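Tyrosine--tRNA ligase, mitochondrial (Coccidioides posadasii, PDB 5IJX) probably charges mitochondrial tRNA(Tyr) with L-tyrosine at the expense of ATP, through the class I catalytic domain that makes up most of this C-terminally truncated chain. Local coordinates at residues 20-25 with 96-101; 35-40 with 66-71; 58-63 with 232-237; 86-91 with 145-150. One frame throughout, in Å; residues are numbered along the deposited sequence.

Three of the four contacts fasten helices to neighbouring strands of one nucleotide-binding sheet, or to the turn that leads into one. Contact 2 reaches strand 67-72, which lies between strand 99-104 of contact 1 and strand 233-239 of contact 3. The centres of contacts 2 and 3 are about 6 Å apart, and contact 1 lies about 10 Å from contact 2. Contact 4 joins helix 84-95, whose L90 packs on F68, to the long helix 126-154, centred about 13 Å from contact 2. Bound tyrosine marks the functional end of the sheet: Y69 of contact 2 bonds it, Q236 of contact 3 touches it, and the side chain of F87 in contact 4 is about 9 Å away.

Contact 1 of 4, residues 20-25 with 96-101; sequences EQWKLQ and HGLKAV
W22 of helix 7-31 pushes the six-membered part of its indole into the turn that leads from helix 84-95 to strand 99-104, where it meets L98 and the backbone of H96. The apolar half of the contact is the close one. W22 CH2 lies 3.7 Å from L98 CG, and W22 CZ2 is 3.8 Å from L98 CD2, the two side chains crossing at roughly a right angle. With CG anti to the backbone N (chi1 -155°), the indole extends away from its own helix and lays its far rim against the turn. At that rim W22 CZ3 stands 3.6 Å from H96 O, a carbonyl at the ring edge, close to the ring plane. The nitrogen is turned elsewhere: NE1 makes a weak hydrogen bond to I61 O, while the side chain also rests on R65. Looser ground begins at Q25 and H96, both partly exposed: Q25 NE2 leans over the W22 ring, yet Q25 OE1 stays 5.0 Å from H96 O, and H96 contributes mainly its carbonyl. Between H96 and L98, G97 has a positive phi (85°), and its carbonyl accepts from R65. This glycine is the C-prime residue of a Schellman motif, which ends the helix of the beta-alpha-beta unit 67-72, 84-95, 99-104 in a Rossmann-type class I synthetase domain.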
# COMPACT_ATOMS: atom_id res chain seq x y z
N GLU A 20 -32.54 -8.26 -24.00
CA GLU A 20 -33.49 -9.18 -24.62
C GLU A 20 -32.76 -10.19 -25.50
O GLU A 20 -32.94 -11.40 -25.35
CB GLU A 20 -34.53 -8.41 -25.44
CG GLU A 20 -35.33 -7.38 -24.66
CD GLU A 20 -35.93 -7.94 -23.39
OE1 GLU A 20 -36.70 -8.92 -23.47
OE2 GLU A 20 -35.62 -7.41 -22.30
N GLN A 21 -31.94 -9.70 -26.43
CA GLN A 21 -31.17 -10.59 -27.28
C GLN A 21 -30.42 -11.63 -26.44
O GLN A 21 -30.42 -12.82 -26.77
CB GLN A 21 -30.19 -9.79 -28.14
N TRP A 22 -29.80 -11.19 -25.35
CA TRP A 22 -29.04 -12.12 -24.52
C TRP A 22 -29.94 -13.12 -23.82
O TRP A 22 -29.53 -14.27 -23.62
CB TRP A 22 -28.21 -11.35 -23.49
CG TRP A 22 -27.01 -12.12 -23.06
CD1 TRP A 22 -26.86 -12.81 -21.89
CD2 TRP A 22 -25.80 -12.30 -23.79
NE1 TRP A 22 -25.62 -13.41 -21.85
CE2 TRP A 22 -24.95 -13.11 -23.01
CE3 TRP A 22 -25.34 -11.85 -25.03
CZ2 TRP A 22 -23.68 -13.48 -23.43
CZ3 TRP A 22 -24.08 -12.22 -25.45
CH2 TRP A 22 -23.26 -13.02 -24.65
N LYS A 23 -31.16 -12.72 -23.44
CA LYS A 23 -32.07 -13.66 -22.79
C LYS A 23 -32.57 -14.71 -23.78
O LYS A 23 -32.65 -15.90 -23.44
CB LYS A 23 -33.25 -12.89 -22.18
N LEU A 24 -32.92 -14.29 -25.00
CA LEU A 24 -33.32 -15.26 -26.02
C LEU A 24 -32.18 -16.22 -26.32
O LEU A 24 -32.35 -17.45 -26.27
CB LEU A 24 -33.76 -14.53 -27.29
CG LEU A 24 -34.89 -13.52 -27.12
CD1 LEU A 24 -35.12 -12.76 -28.42
CD2 LEU A 24 -36.17 -14.21 -26.67
N GLN A 25 -31.00 -15.68 -26.65
CA GLN A 25 -29.83 -16.53 -26.87
C GLN A 25 -29.62 -17.48 -25.69
O GLN A 25 -29.24 -18.65 -25.88
CB GLN A 25 -28.59 -15.66 -27.07
CG GLN A 25 -27.35 -16.42 -27.51
CD GLN A 25 -26.08 -15.61 -27.31
OE1 GLN A 25 -25.34 -15.35 -28.26
NE2 GLN A 25 -25.81 -15.23 -26.07
N HIS A 96 -18.43 -11.96 -29.84
CA HIS A 96 -19.64 -12.62 -29.38
C HIS A 96 -20.52 -11.69 -28.55
O HIS A 96 -21.46 -12.16 -27.90
CB HIS A 96 -19.29 -13.88 -28.58
CG HIS A 96 -19.02 -15.08 -29.44
ND1 HIS A 96 -19.91 -16.13 -29.56
CD2 HIS A 96 -17.96 -15.39 -30.23
CE1 HIS A 96 -19.41 -17.03 -30.38
NE2 HIS A 96 -18.23 -16.61 -30.81
N GLY A 97 -20.25 -10.39 -28.57
CA GLY A 97 -21.06 -9.43 -27.85
C GLY A 97 -20.68 -9.23 -26.40
O GLY A 97 -21.29 -8.39 -25.73
N LEU A 98 -19.70 -9.98 -25.90
CA LEU A 98 -19.21 -9.80 -24.55
C LEU A 98 -18.13 -8.73 -24.53
O LEU A 98 -17.44 -8.50 -25.52
CB LEU A 98 -18.67 -11.12 -24.00
CG LEU A 98 -19.74 -12.19 -23.75
CD1 LEU A 98 -19.15 -13.58 -23.82
CD2 LEU A 98 -20.40 -11.96 -22.39
N LYS A 99 -18.00 -8.07 -23.38
CA LYS A 99 -17.04 -6.98 -23.26
C LYS A 99 -15.62 -7.53 -23.15
O LYS A 99 -15.37 -8.50 -22.44
CB LYS A 99 -17.36 -6.12 -22.04
CG LYS A 99 -16.51 -4.85 -21.96
CD LYS A 99 -16.98 -3.91 -20.87
CE LYS A 99 -16.33 -2.54 -21.01
NZ LYS A 99 -16.73 -1.61 -19.92
N ALA A 100 -14.70 -6.89 -23.87
CA ALA A 100 -13.30 -7.27 -23.87
C ALA A 100 -12.45 -6.08 -23.47
O ALA A 100 -12.55 -5.00 -24.07
CB ALA A 100 -12.88 -7.79 -25.25
N VAL A 101 -11.60 -6.28 -22.47
CA VAL A 101 -10.74 -5.24 -21.93
C VAL A 101 -9.30 -5.72 -22.03
O VAL A 101 -8.92 -6.70 -21.37
CB VAL A 101 -11.09 -4.89 -20.48
CG1 VAL A 101 -10.05 -3.96 -19.87
CG2 VAL A 101 -12.47 -4.25 -20.41

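Contact 2 of 4, residues 35-40 with 66-71; sequences QSFLSF and VGFYAG. With TYR (tyrosine), chain B.
F37, in the first turn of helix 37-43, turns the edge of its ring toward the face of F68 on strand 67-72 in an offset edge-to-face pair. The centroids are 5.9 Å apart and the planes meet at 69°. Followed outward, F37 begins with a CB that points toward the strand and passes beside I61. CG is anti to the backbone N (chi1 -176°), which carries the ring off the helix toward the sheet. The edge at CD1 and CE1 nears the H96 imidazole, and L98 CD1 lies over the face near CG and CD2, on the same side of the ring plane; the ring also packs on W92 and A93. The leading atom is CE2, which comes within 4.1 Å of F68 CZ, the two side chains sliding past each other in opposite directions. Behind F37 the helix start is secured by an N-cap: S36 OG accepts from S39 N at 3.2 Å, with an N-H...O angle of 155°, and also bonds D58. Q35 NE2 donates to S39 OG at 3.0 Å, tilted from its amide plane, and also bonds E43. Y69 serves a different purpose. Its OH lies 3.1 Å from the OH of bound tyrosine, which sits at the Y69 ring edge; either hydroxyl may donate in this hydrogen bond. Strand 67-72 thus backs onto an aromatic core and opens into the tyrosine pocket typical of a class I TyrRS.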
# COMPACT_ATOMS: atom_id res chain seq x y z
N GLN A 35 -24.59 -23.74 -28.75
CA GLN A 35 -23.45 -24.06 -27.91
C GLN A 35 -23.06 -22.87 -27.06
O GLN A 35 -23.00 -21.73 -27.54
CB GLN A 35 -22.26 -24.49 -28.77
CG GLN A 35 -21.06 -24.98 -27.95
CD GLN A 35 -19.87 -25.34 -28.81
OE1 GLN A 35 -19.59 -24.69 -29.82
NE2 GLN A 35 -19.15 -26.39 -28.42
N SER A 36 -22.78 -23.13 -25.78
CA SER A 36 -22.36 -22.08 -24.87
C SER A 36 -20.99 -21.54 -25.28
O SER A 36 -20.24 -22.16 -26.04
CB SER A 36 -22.31 -22.59 -23.44
OG SER A 36 -21.19 -23.44 -23.24
N PHE A 37 -20.67 -20.36 -24.76
CA PHE A 37 -19.40 -19.72 -25.11
C PHE A 37 -18.22 -20.46 -24.50
O PHE A 37 -17.20 -20.67 -25.17
CB PHE A 37 -19.42 -18.26 -24.65
CG PHE A 37 -18.20 -17.48 -25.05
CD1 PHE A 37 -17.97 -17.17 -26.38
CD2 PHE A 37 -17.28 -17.07 -24.10
CE1 PHE A 37 -16.85 -16.45 -26.75
CE2 PHE A 37 -16.16 -16.35 -24.47
CZ PHE A 37 -15.94 -16.04 -25.79
N LEU A 38 -18.34 -20.87 -23.24
CA LEU A 38 -17.25 -21.60 -22.59
C LEU A 38 -16.98 -22.93 -23.31
O LEU A 38 -15.83 -23.27 -23.60
CB LEU A 38 -17.58 -21.84 -21.12
CG LEU A 38 -16.47 -22.45 -20.27
CD1 LEU A 38 -15.25 -21.53 -20.22
CD2 LEU A 38 -16.98 -22.75 -18.87
N SER A 39 -18.04 -23.69 -23.59
CA SER A 39 -17.89 -24.92 -24.35
C SER A 39 -17.15 -24.67 -25.65
O SER A 39 -16.27 -25.45 -26.04
CB SER A 39 -19.26 -25.54 -24.62
OG SER A 39 -19.15 -26.72 -25.39
N PHE A 40 -17.48 -23.58 -26.34
CA PHE A 40 -16.80 -23.25 -27.59
C PHE A 40 -15.32 -22.99 -27.36
O PHE A 40 -14.47 -23.56 -28.05
CB PHE A 40 -17.47 -22.04 -28.24
CG PHE A 40 -16.78 -21.55 -29.48
CD1 PHE A 40 -16.80 -22.30 -30.64
CD2 PHE A 40 -16.10 -20.34 -29.47
CE1 PHE A 40 -16.16 -21.85 -31.78
CE2 PHE A 40 -15.46 -19.89 -30.61
CZ PHE A 40 -15.49 -20.64 -31.76
N VAL A 66 -21.34 -10.51 -19.61
CA VAL A 66 -20.28 -10.10 -18.70
C VAL A 66 -19.07 -9.61 -19.48
O VAL A 66 -19.07 -9.60 -20.71
CB VAL A 66 -19.88 -11.26 -17.76
CG1 VAL A 66 -21.06 -11.66 -16.88
CG2 VAL A 66 -19.37 -12.46 -18.55
N GLY A 67 -18.02 -9.21 -18.76
CA GLY A 67 -16.82 -8.68 -19.37
C GLY A 67 -15.61 -9.53 -19.03
O GLY A 67 -15.54 -10.16 -17.97
N PHE A 68 -14.64 -9.53 -19.94
CA PHE A 68 -13.39 -10.26 -19.79
C PHE A 68 -12.23 -9.28 -19.87
O PHE A 68 -12.35 -8.22 -20.49
CB PHE A 68 -13.23 -11.34 -20.88
CG PHE A 68 -14.36 -12.33 -20.93
CD1 PHE A 68 -14.13 -13.67 -20.64
CD2 PHE A 68 -15.64 -11.94 -21.28
CE1 PHE A 68 -15.16 -14.59 -20.69
CE2 PHE A 68 -16.67 -12.85 -21.33
CZ PHE A 68 -16.44 -14.18 -21.04
N TYR A 69 -11.10 -9.63 -19.25
CA TYR A 69 -9.92 -8.79 -19.37
C TYR A 69 -8.67 -9.63 -19.19
O TYR A 69 -8.66 -10.62 -18.45
CB TYR A 69 -9.95 -7.61 -18.38
CG TYR A 69 -9.14 -7.79 -17.11
CD1 TYR A 69 -7.80 -7.42 -17.05
CD2 TYR A 69 -9.72 -8.31 -15.96
CE1 TYR A 69 -7.06 -7.58 -15.89
CE2 TYR A 69 -8.99 -8.47 -14.79
CZ TYR A 69 -7.66 -8.10 -14.77
OH TYR A 69 -6.92 -8.25 -13.61
N ALA A 70 -7.61 -9.22 -19.89
CA ALA A 70 -6.29 -9.82 -19.77
C ALA A 70 -5.26 -8.70 -19.66
O ALA A 70 -5.42 -7.63 -20.25
CB ALA A 70 -5.95 -10.72 -20.97
N GLY A 71 -4.22 -8.95 -18.88
CA GLY A 71 -3.20 -7.95 -18.60
C GLY A 71 -1.84 -8.39 -19.08
O GLY A 71 -1.47 -9.55 -18.93
N TYR B . 0.91 -10.58 -14.48
CA TYR B . 0.85 -10.33 -15.91
C TYR B . 2.16 -10.74 -16.59
O TYR B . 2.20 -11.06 -17.78
CB TYR B . 0.56 -8.85 -16.19
CG TYR B . -0.69 -8.32 -15.52
CD1 TYR B . -1.83 -9.11 -15.38
CD2 TYR B . -0.73 -7.02 -15.01
CE1 TYR B . -2.97 -8.62 -14.77
CE2 TYR B . -1.87 -6.53 -14.40
CZ TYR B . -2.98 -7.33 -14.28
OH TYR B . -4.11 -6.83 -13.66
OXT TYR B . 3.22 -10.76 -15.95

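Contact 3 of 4, residues 58-63 with 232-237; sequences DKLITR and KVQVQV
Q234 NE2, the nitrogen of a buried amide, is held by a hydrogen bond to N277 O and a weak one to L275 O, while the isobutyl end of L60 packs against it from helix 54-63. The other end of the amide is engaged as well, since Q234 OE1 accepts from K64 NZ. Both leucine methyls take part in the packing: L60 CD1 lies 3.4 Å from Q234 NE2, and L60 CD2 lies 3.6 Å from the same nitrogen. The glutamine reaches them through a chain extended beyond CG (chi2 -178°), and the two side chains cross obliquely.

A second, purely apolar touch follows along the strand, where L60 CD2 is 4.4 Å from V235 CG2. L60 can span both neighbours because psi of -10° at Q234 interrupts the extended run of the strand, and the CB atoms of Q234 and V235 both point toward the helix. Two residues along the strand from Q234, Q236 lines the tyrosine pocket. Within the helix D58 O has two donors, T62 N at 2.9 Å and T62 OG1 at 2.8 Å, arriving from opposite faces of the carbonyl plane. The hydroxyl is thereby tied to the backbone of the preceding turn. On the outer side, K59 forms salt bridges with D272 and D274.

The chemistry implies a buried amide whose polar atoms are paired off within the protein, allowing hydrocarbon to pack beside it. The charge of K64 probably polarises the amide and would make its N-H groups better donors to the carbonyls.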
# COMPACT_ATOMS: atom_id res chain seq x y z
N ASP A 58 -19.77 -21.22 -17.00
CA ASP A 58 -20.63 -21.42 -18.16
C ASP A 58 -22.00 -20.81 -17.94
O ASP A 58 -22.54 -20.10 -18.80
CB ASP A 58 -20.74 -22.92 -18.45
CG ASP A 58 -21.11 -23.21 -19.89
OD1 ASP A 58 -21.05 -22.29 -20.73
OD2 ASP A 58 -21.46 -24.37 -20.19
N LYS A 59 -22.58 -21.05 -16.76
CA LYS A 59 -23.87 -20.47 -16.40
C LYS A 59 -23.81 -18.95 -16.45
O LYS A 59 -24.69 -18.30 -17.02
CB LYS A 59 -24.28 -20.96 -15.01
CG LYS A 59 -25.68 -20.56 -14.58
CD LYS A 59 -26.04 -21.22 -13.25
CE LYS A 59 -25.83 -20.28 -12.09
NZ LYS A 59 -25.79 -20.99 -10.78
N LEU A 60 -22.78 -18.36 -15.84
CA LEU A 60 -22.64 -16.91 -15.82
C LEU A 60 -22.65 -16.35 -17.24
O LEU A 60 -23.46 -15.48 -17.57
CB LEU A 60 -21.35 -16.52 -15.10
CG LEU A 60 -20.99 -15.03 -15.14
CD1 LEU A 60 -21.95 -14.21 -14.31
CD2 LEU A 60 -19.56 -14.82 -14.67
N ILE A 61 -21.74 -16.83 -18.08
CA ILE A 61 -21.61 -16.29 -19.43
C ILE A 61 -22.90 -16.48 -20.20
O ILE A 61 -23.33 -15.59 -20.95
CB ILE A 61 -20.41 -16.94 -20.15
CG1 ILE A 61 -19.12 -16.70 -19.35
CG2 ILE A 61 -20.27 -16.38 -21.56
CD1 ILE A 61 -17.89 -17.38 -19.92
N THR A 62 -23.54 -17.64 -20.04
CA THR A 62 -24.78 -17.90 -20.77
C THR A 62 -25.89 -16.95 -20.34
O THR A 62 -26.66 -16.47 -21.17
CB THR A 62 -25.20 -19.35 -20.57
OG1 THR A 62 -24.18 -20.22 -21.07
CG2 THR A 62 -26.50 -19.65 -21.29
N ARG A 63 -25.98 -16.67 -19.04
CA ARG A 63 -27.08 -15.87 -18.50
C ARG A 63 -26.80 -14.37 -18.47
O ARG A 63 -27.72 -13.59 -18.23
CB ARG A 63 -27.40 -16.31 -17.07
CG ARG A 63 -28.22 -17.59 -16.94
CD ARG A 63 -29.16 -17.48 -15.75
NE ARG A 63 -29.62 -18.78 -15.27
CZ ARG A 63 -30.00 -19.03 -14.02
NH1 ARG A 63 -29.98 -18.06 -13.11
NH2 ARG A 63 -30.41 -20.24 -13.68
N LYS A 232 -18.27 -4.02 -14.42
CA LYS A 232 -18.95 -5.05 -15.20
C LYS A 232 -18.02 -6.12 -15.75
O LYS A 232 -18.47 -6.95 -16.57
CB LYS A 232 -19.75 -4.44 -16.35
CG LYS A 232 -20.67 -3.29 -15.95
CD LYS A 232 -21.72 -3.72 -14.93
CE LYS A 232 -22.62 -2.57 -14.54
NZ LYS A 232 -23.79 -3.01 -13.73
N VAL A 233 -16.76 -6.16 -15.35
CA VAL A 233 -15.81 -7.18 -15.80
C VAL A 233 -15.70 -8.24 -14.72
O VAL A 233 -15.23 -7.96 -13.61
CB VAL A 233 -14.44 -6.57 -16.12
CG1 VAL A 233 -13.44 -7.66 -16.49
CG2 VAL A 233 -14.56 -5.54 -17.24
N GLN A 234 -16.12 -9.47 -15.04
CA GLN A 234 -16.20 -10.53 -14.05
C GLN A 234 -15.27 -11.71 -14.29
O GLN A 234 -15.14 -12.56 -13.41
CB GLN A 234 -17.64 -11.06 -13.95
CG GLN A 234 -18.59 -10.14 -13.20
CD GLN A 234 -19.99 -10.70 -13.09
OE1 GLN A 234 -20.97 -10.05 -13.48
NE2 GLN A 234 -20.10 -11.91 -12.55
N VAL A 235 -14.62 -11.79 -15.45
CA VAL A 235 -13.74 -12.91 -15.78
C VAL A 235 -12.36 -12.35 -16.09
O VAL A 235 -12.23 -11.43 -16.91
CB VAL A 235 -14.27 -13.72 -16.98
CG1 VAL A 235 -13.42 -14.96 -17.19
CG2 VAL A 235 -15.73 -14.09 -16.77
N GLN A 236 -11.34 -12.89 -15.44
CA GLN A 236 -9.96 -12.56 -15.78
C GLN A 236 -9.33 -13.72 -16.54
O GLN A 236 -9.42 -14.87 -16.12
CB GLN A 236 -9.12 -12.24 -14.54
CG GLN A 236 -7.73 -11.69 -14.89
CD GLN A 236 -6.84 -11.38 -13.69
OE1 GLN A 236 -5.64 -11.13 -13.85
NE2 GLN A 236 -7.42 -11.37 -12.49
N VAL A 237 -8.70 -13.40 -17.67
CA VAL A 237 -8.07 -14.39 -18.53
C VAL A 237 -6.57 -14.19 -18.48
O VAL A 237 -6.08 -13.05 -18.48
CB VAL A 237 -8.58 -14.28 -19.98
CG1 VAL A 237 -8.00 -15.40 -20.83
CG2 VAL A 237 -10.10 -14.29 -20.02

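Contact 4 of 4, residues 86-91 with 145-150; sequences PFMILG and FSFEKY
F147 of helix 126-154 inserts its ring against helix 84-95, and three kinds of contact surround it. The first is CH-pi. G91 CA sits over one face of the ring, 3.7 Å from the centroid and 17° off the ring normal; F147 CD1 and CE1 are both 3.6 Å from G91 CA. Glycine presents only backbone here, so the phenyl group can lie directly on the helix surface, and the CA atoms of G91 and F147 are 6.0 Å apart. The second is a Met-aromatic contact at the edge. The SE of M88, a selenomethionine, is 4.1 Å from F147 CZ and stands 80° off the ring normal. Although M88 CB points away from F147, bends at chi2 and chi3 bring the selenium back to the ring edge, near its plane; the two side chains cross at about a right angle. The third is a backbone approach: F87 O lies 3.7 Å from F147 CZ, obliquely to the ring.

L368 of helix 356-370 touches M88, F147 and Y150, and the F87 side chain leads away to A70 and V72 of strand 67-72. The two short helical segments pass 11.0 Å apart at a signed angle of -56°, a separation bridged by the F147 ring. Helix 126-154 thus packs through F147 on the crossover helix, which follows the HIGH signature and lies on the sheet of a class I Rossmann-type domain.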
# COMPACT_ATOMS: atom_id res chain seq x y z
N PRO A 86 -4.58 -15.62 -24.48
CA PRO A 86 -5.59 -14.83 -23.76
C PRO A 86 -6.32 -13.87 -24.68
O PRO A 86 -7.55 -13.83 -24.69
CB PRO A 86 -4.76 -14.10 -22.69
CG PRO A 86 -3.53 -14.91 -22.53
CD PRO A 86 -3.25 -15.55 -23.85
N PHE A 87 -5.56 -13.13 -25.49
CA PHE A 87 -6.18 -12.16 -26.39
C PHE A 87 -7.11 -12.84 -27.38
O PHE A 87 -8.20 -12.33 -27.66
CB PHE A 87 -5.08 -11.37 -27.09
CG PHE A 87 -4.27 -10.51 -26.16
CD1 PHE A 87 -4.84 -9.98 -25.01
CD2 PHE A 87 -2.93 -10.24 -26.41
CE1 PHE A 87 -4.10 -9.20 -24.15
CE2 PHE A 87 -2.19 -9.46 -25.55
CZ PHE A 87 -2.78 -8.94 -24.41
N MSE A 88 -6.71 -13.99 -27.92
CA MSE A 88 -7.61 -14.77 -28.75
C MSE A 88 -8.94 -14.89 -28.03
O MSE A 88 -9.98 -14.52 -28.58
CB MSE A 88 -7.03 -16.16 -29.06
CG MSE A 88 -5.82 -16.16 -29.98
SE MSE A 88 -6.09 -15.22 -31.67
CE MSE A 88 -7.78 -16.01 -32.21
N ILE A 89 -8.90 -15.37 -26.78
CA ILE A 89 -10.14 -15.47 -26.01
C ILE A 89 -10.87 -14.13 -26.03
O ILE A 89 -12.03 -14.04 -26.45
CB ILE A 89 -9.84 -15.95 -24.57
CG1 ILE A 89 -9.38 -17.42 -24.61
CG2 ILE A 89 -11.07 -15.77 -23.67
CD1 ILE A 89 -9.19 -18.07 -23.24
N LEU A 90 -10.18 -13.06 -25.61
CA LEU A 90 -10.79 -11.74 -25.66
C LEU A 90 -11.42 -11.50 -27.03
O LEU A 90 -12.60 -11.16 -27.14
CB LEU A 90 -9.76 -10.65 -25.36
CG LEU A 90 -9.22 -10.53 -23.93
CD1 LEU A 90 -8.47 -9.22 -23.77
CD2 LEU A 90 -10.33 -10.63 -22.88
N GLY A 91 -10.63 -11.70 -28.09
CA GLY A 91 -11.13 -11.55 -29.44
C GLY A 91 -12.46 -12.25 -29.59
O GLY A 91 -13.48 -11.62 -29.88
N PHE A 145 -9.03 -3.04 -33.47
CA PHE A 145 -9.61 -2.85 -34.80
C PHE A 145 -9.32 -4.05 -35.68
O PHE A 145 -10.16 -4.46 -36.49
CB PHE A 145 -9.06 -1.57 -35.43
N SER A 146 -8.13 -4.65 -35.53
CA SER A 146 -7.81 -5.85 -36.29
C SER A 146 -8.77 -6.98 -35.97
O SER A 146 -9.24 -7.68 -36.88
CB SER A 146 -6.36 -6.27 -36.02
OG SER A 146 -6.01 -7.40 -36.79
N PHE A 147 -9.09 -7.18 -34.69
CA PHE A 147 -10.07 -8.20 -34.33
C PHE A 147 -11.45 -7.87 -34.87
O PHE A 147 -12.23 -8.78 -35.17
CB PHE A 147 -10.14 -8.35 -32.81
CG PHE A 147 -9.24 -9.43 -32.26
CD1 PHE A 147 -9.46 -10.76 -32.58
CD2 PHE A 147 -8.20 -9.10 -31.42
CE1 PHE A 147 -8.64 -11.74 -32.07
CE2 PHE A 147 -7.38 -10.08 -30.90
CZ PHE A 147 -7.60 -11.41 -31.23
N GLU A 148 -11.77 -6.58 -35.01
CA GLU A 148 -13.06 -6.21 -35.60
C GLU A 148 -13.10 -6.59 -37.08
O GLU A 148 -14.03 -7.28 -37.53
CB GLU A 148 -13.32 -4.72 -35.40
CG GLU A 148 -14.70 -4.26 -35.84
CD GLU A 148 -14.96 -2.79 -35.53
OE1 GLU A 148 -14.52 -2.33 -34.46
OE2 GLU A 148 -15.58 -2.10 -36.37
N LYS A 149 -12.10 -6.17 -37.84
CA LYS A 149 -12.00 -6.52 -39.26
C LYS A 149 -12.01 -8.03 -39.45
O LYS A 149 -12.95 -8.59 -40.02
CB LYS A 149 -10.71 -5.93 -39.87
CG LYS A 149 -10.65 -4.41 -39.87
CD LYS A 149 -9.27 -3.91 -40.29
N TYR A 150 -10.95 -8.69 -38.97
CA TYR A 150 -10.84 -10.14 -39.07
C TYR A 150 -12.10 -10.84 -38.59
O TYR A 150 -12.47 -11.89 -39.13
CB TYR A 150 -9.63 -10.59 -38.25
CG TYR A 150 -9.26 -12.05 -38.38
CD1 TYR A 150 -8.77 -12.56 -39.57
CD2 TYR A 150 -9.38 -12.92 -37.30
CE1 TYR A 150 -8.41 -13.89 -39.69
CE2 TYR A 150 -9.02 -14.25 -37.41
CZ TYR A 150 -8.54 -14.73 -38.60
OH TYR A 150 -8.20 -16.06 -38.71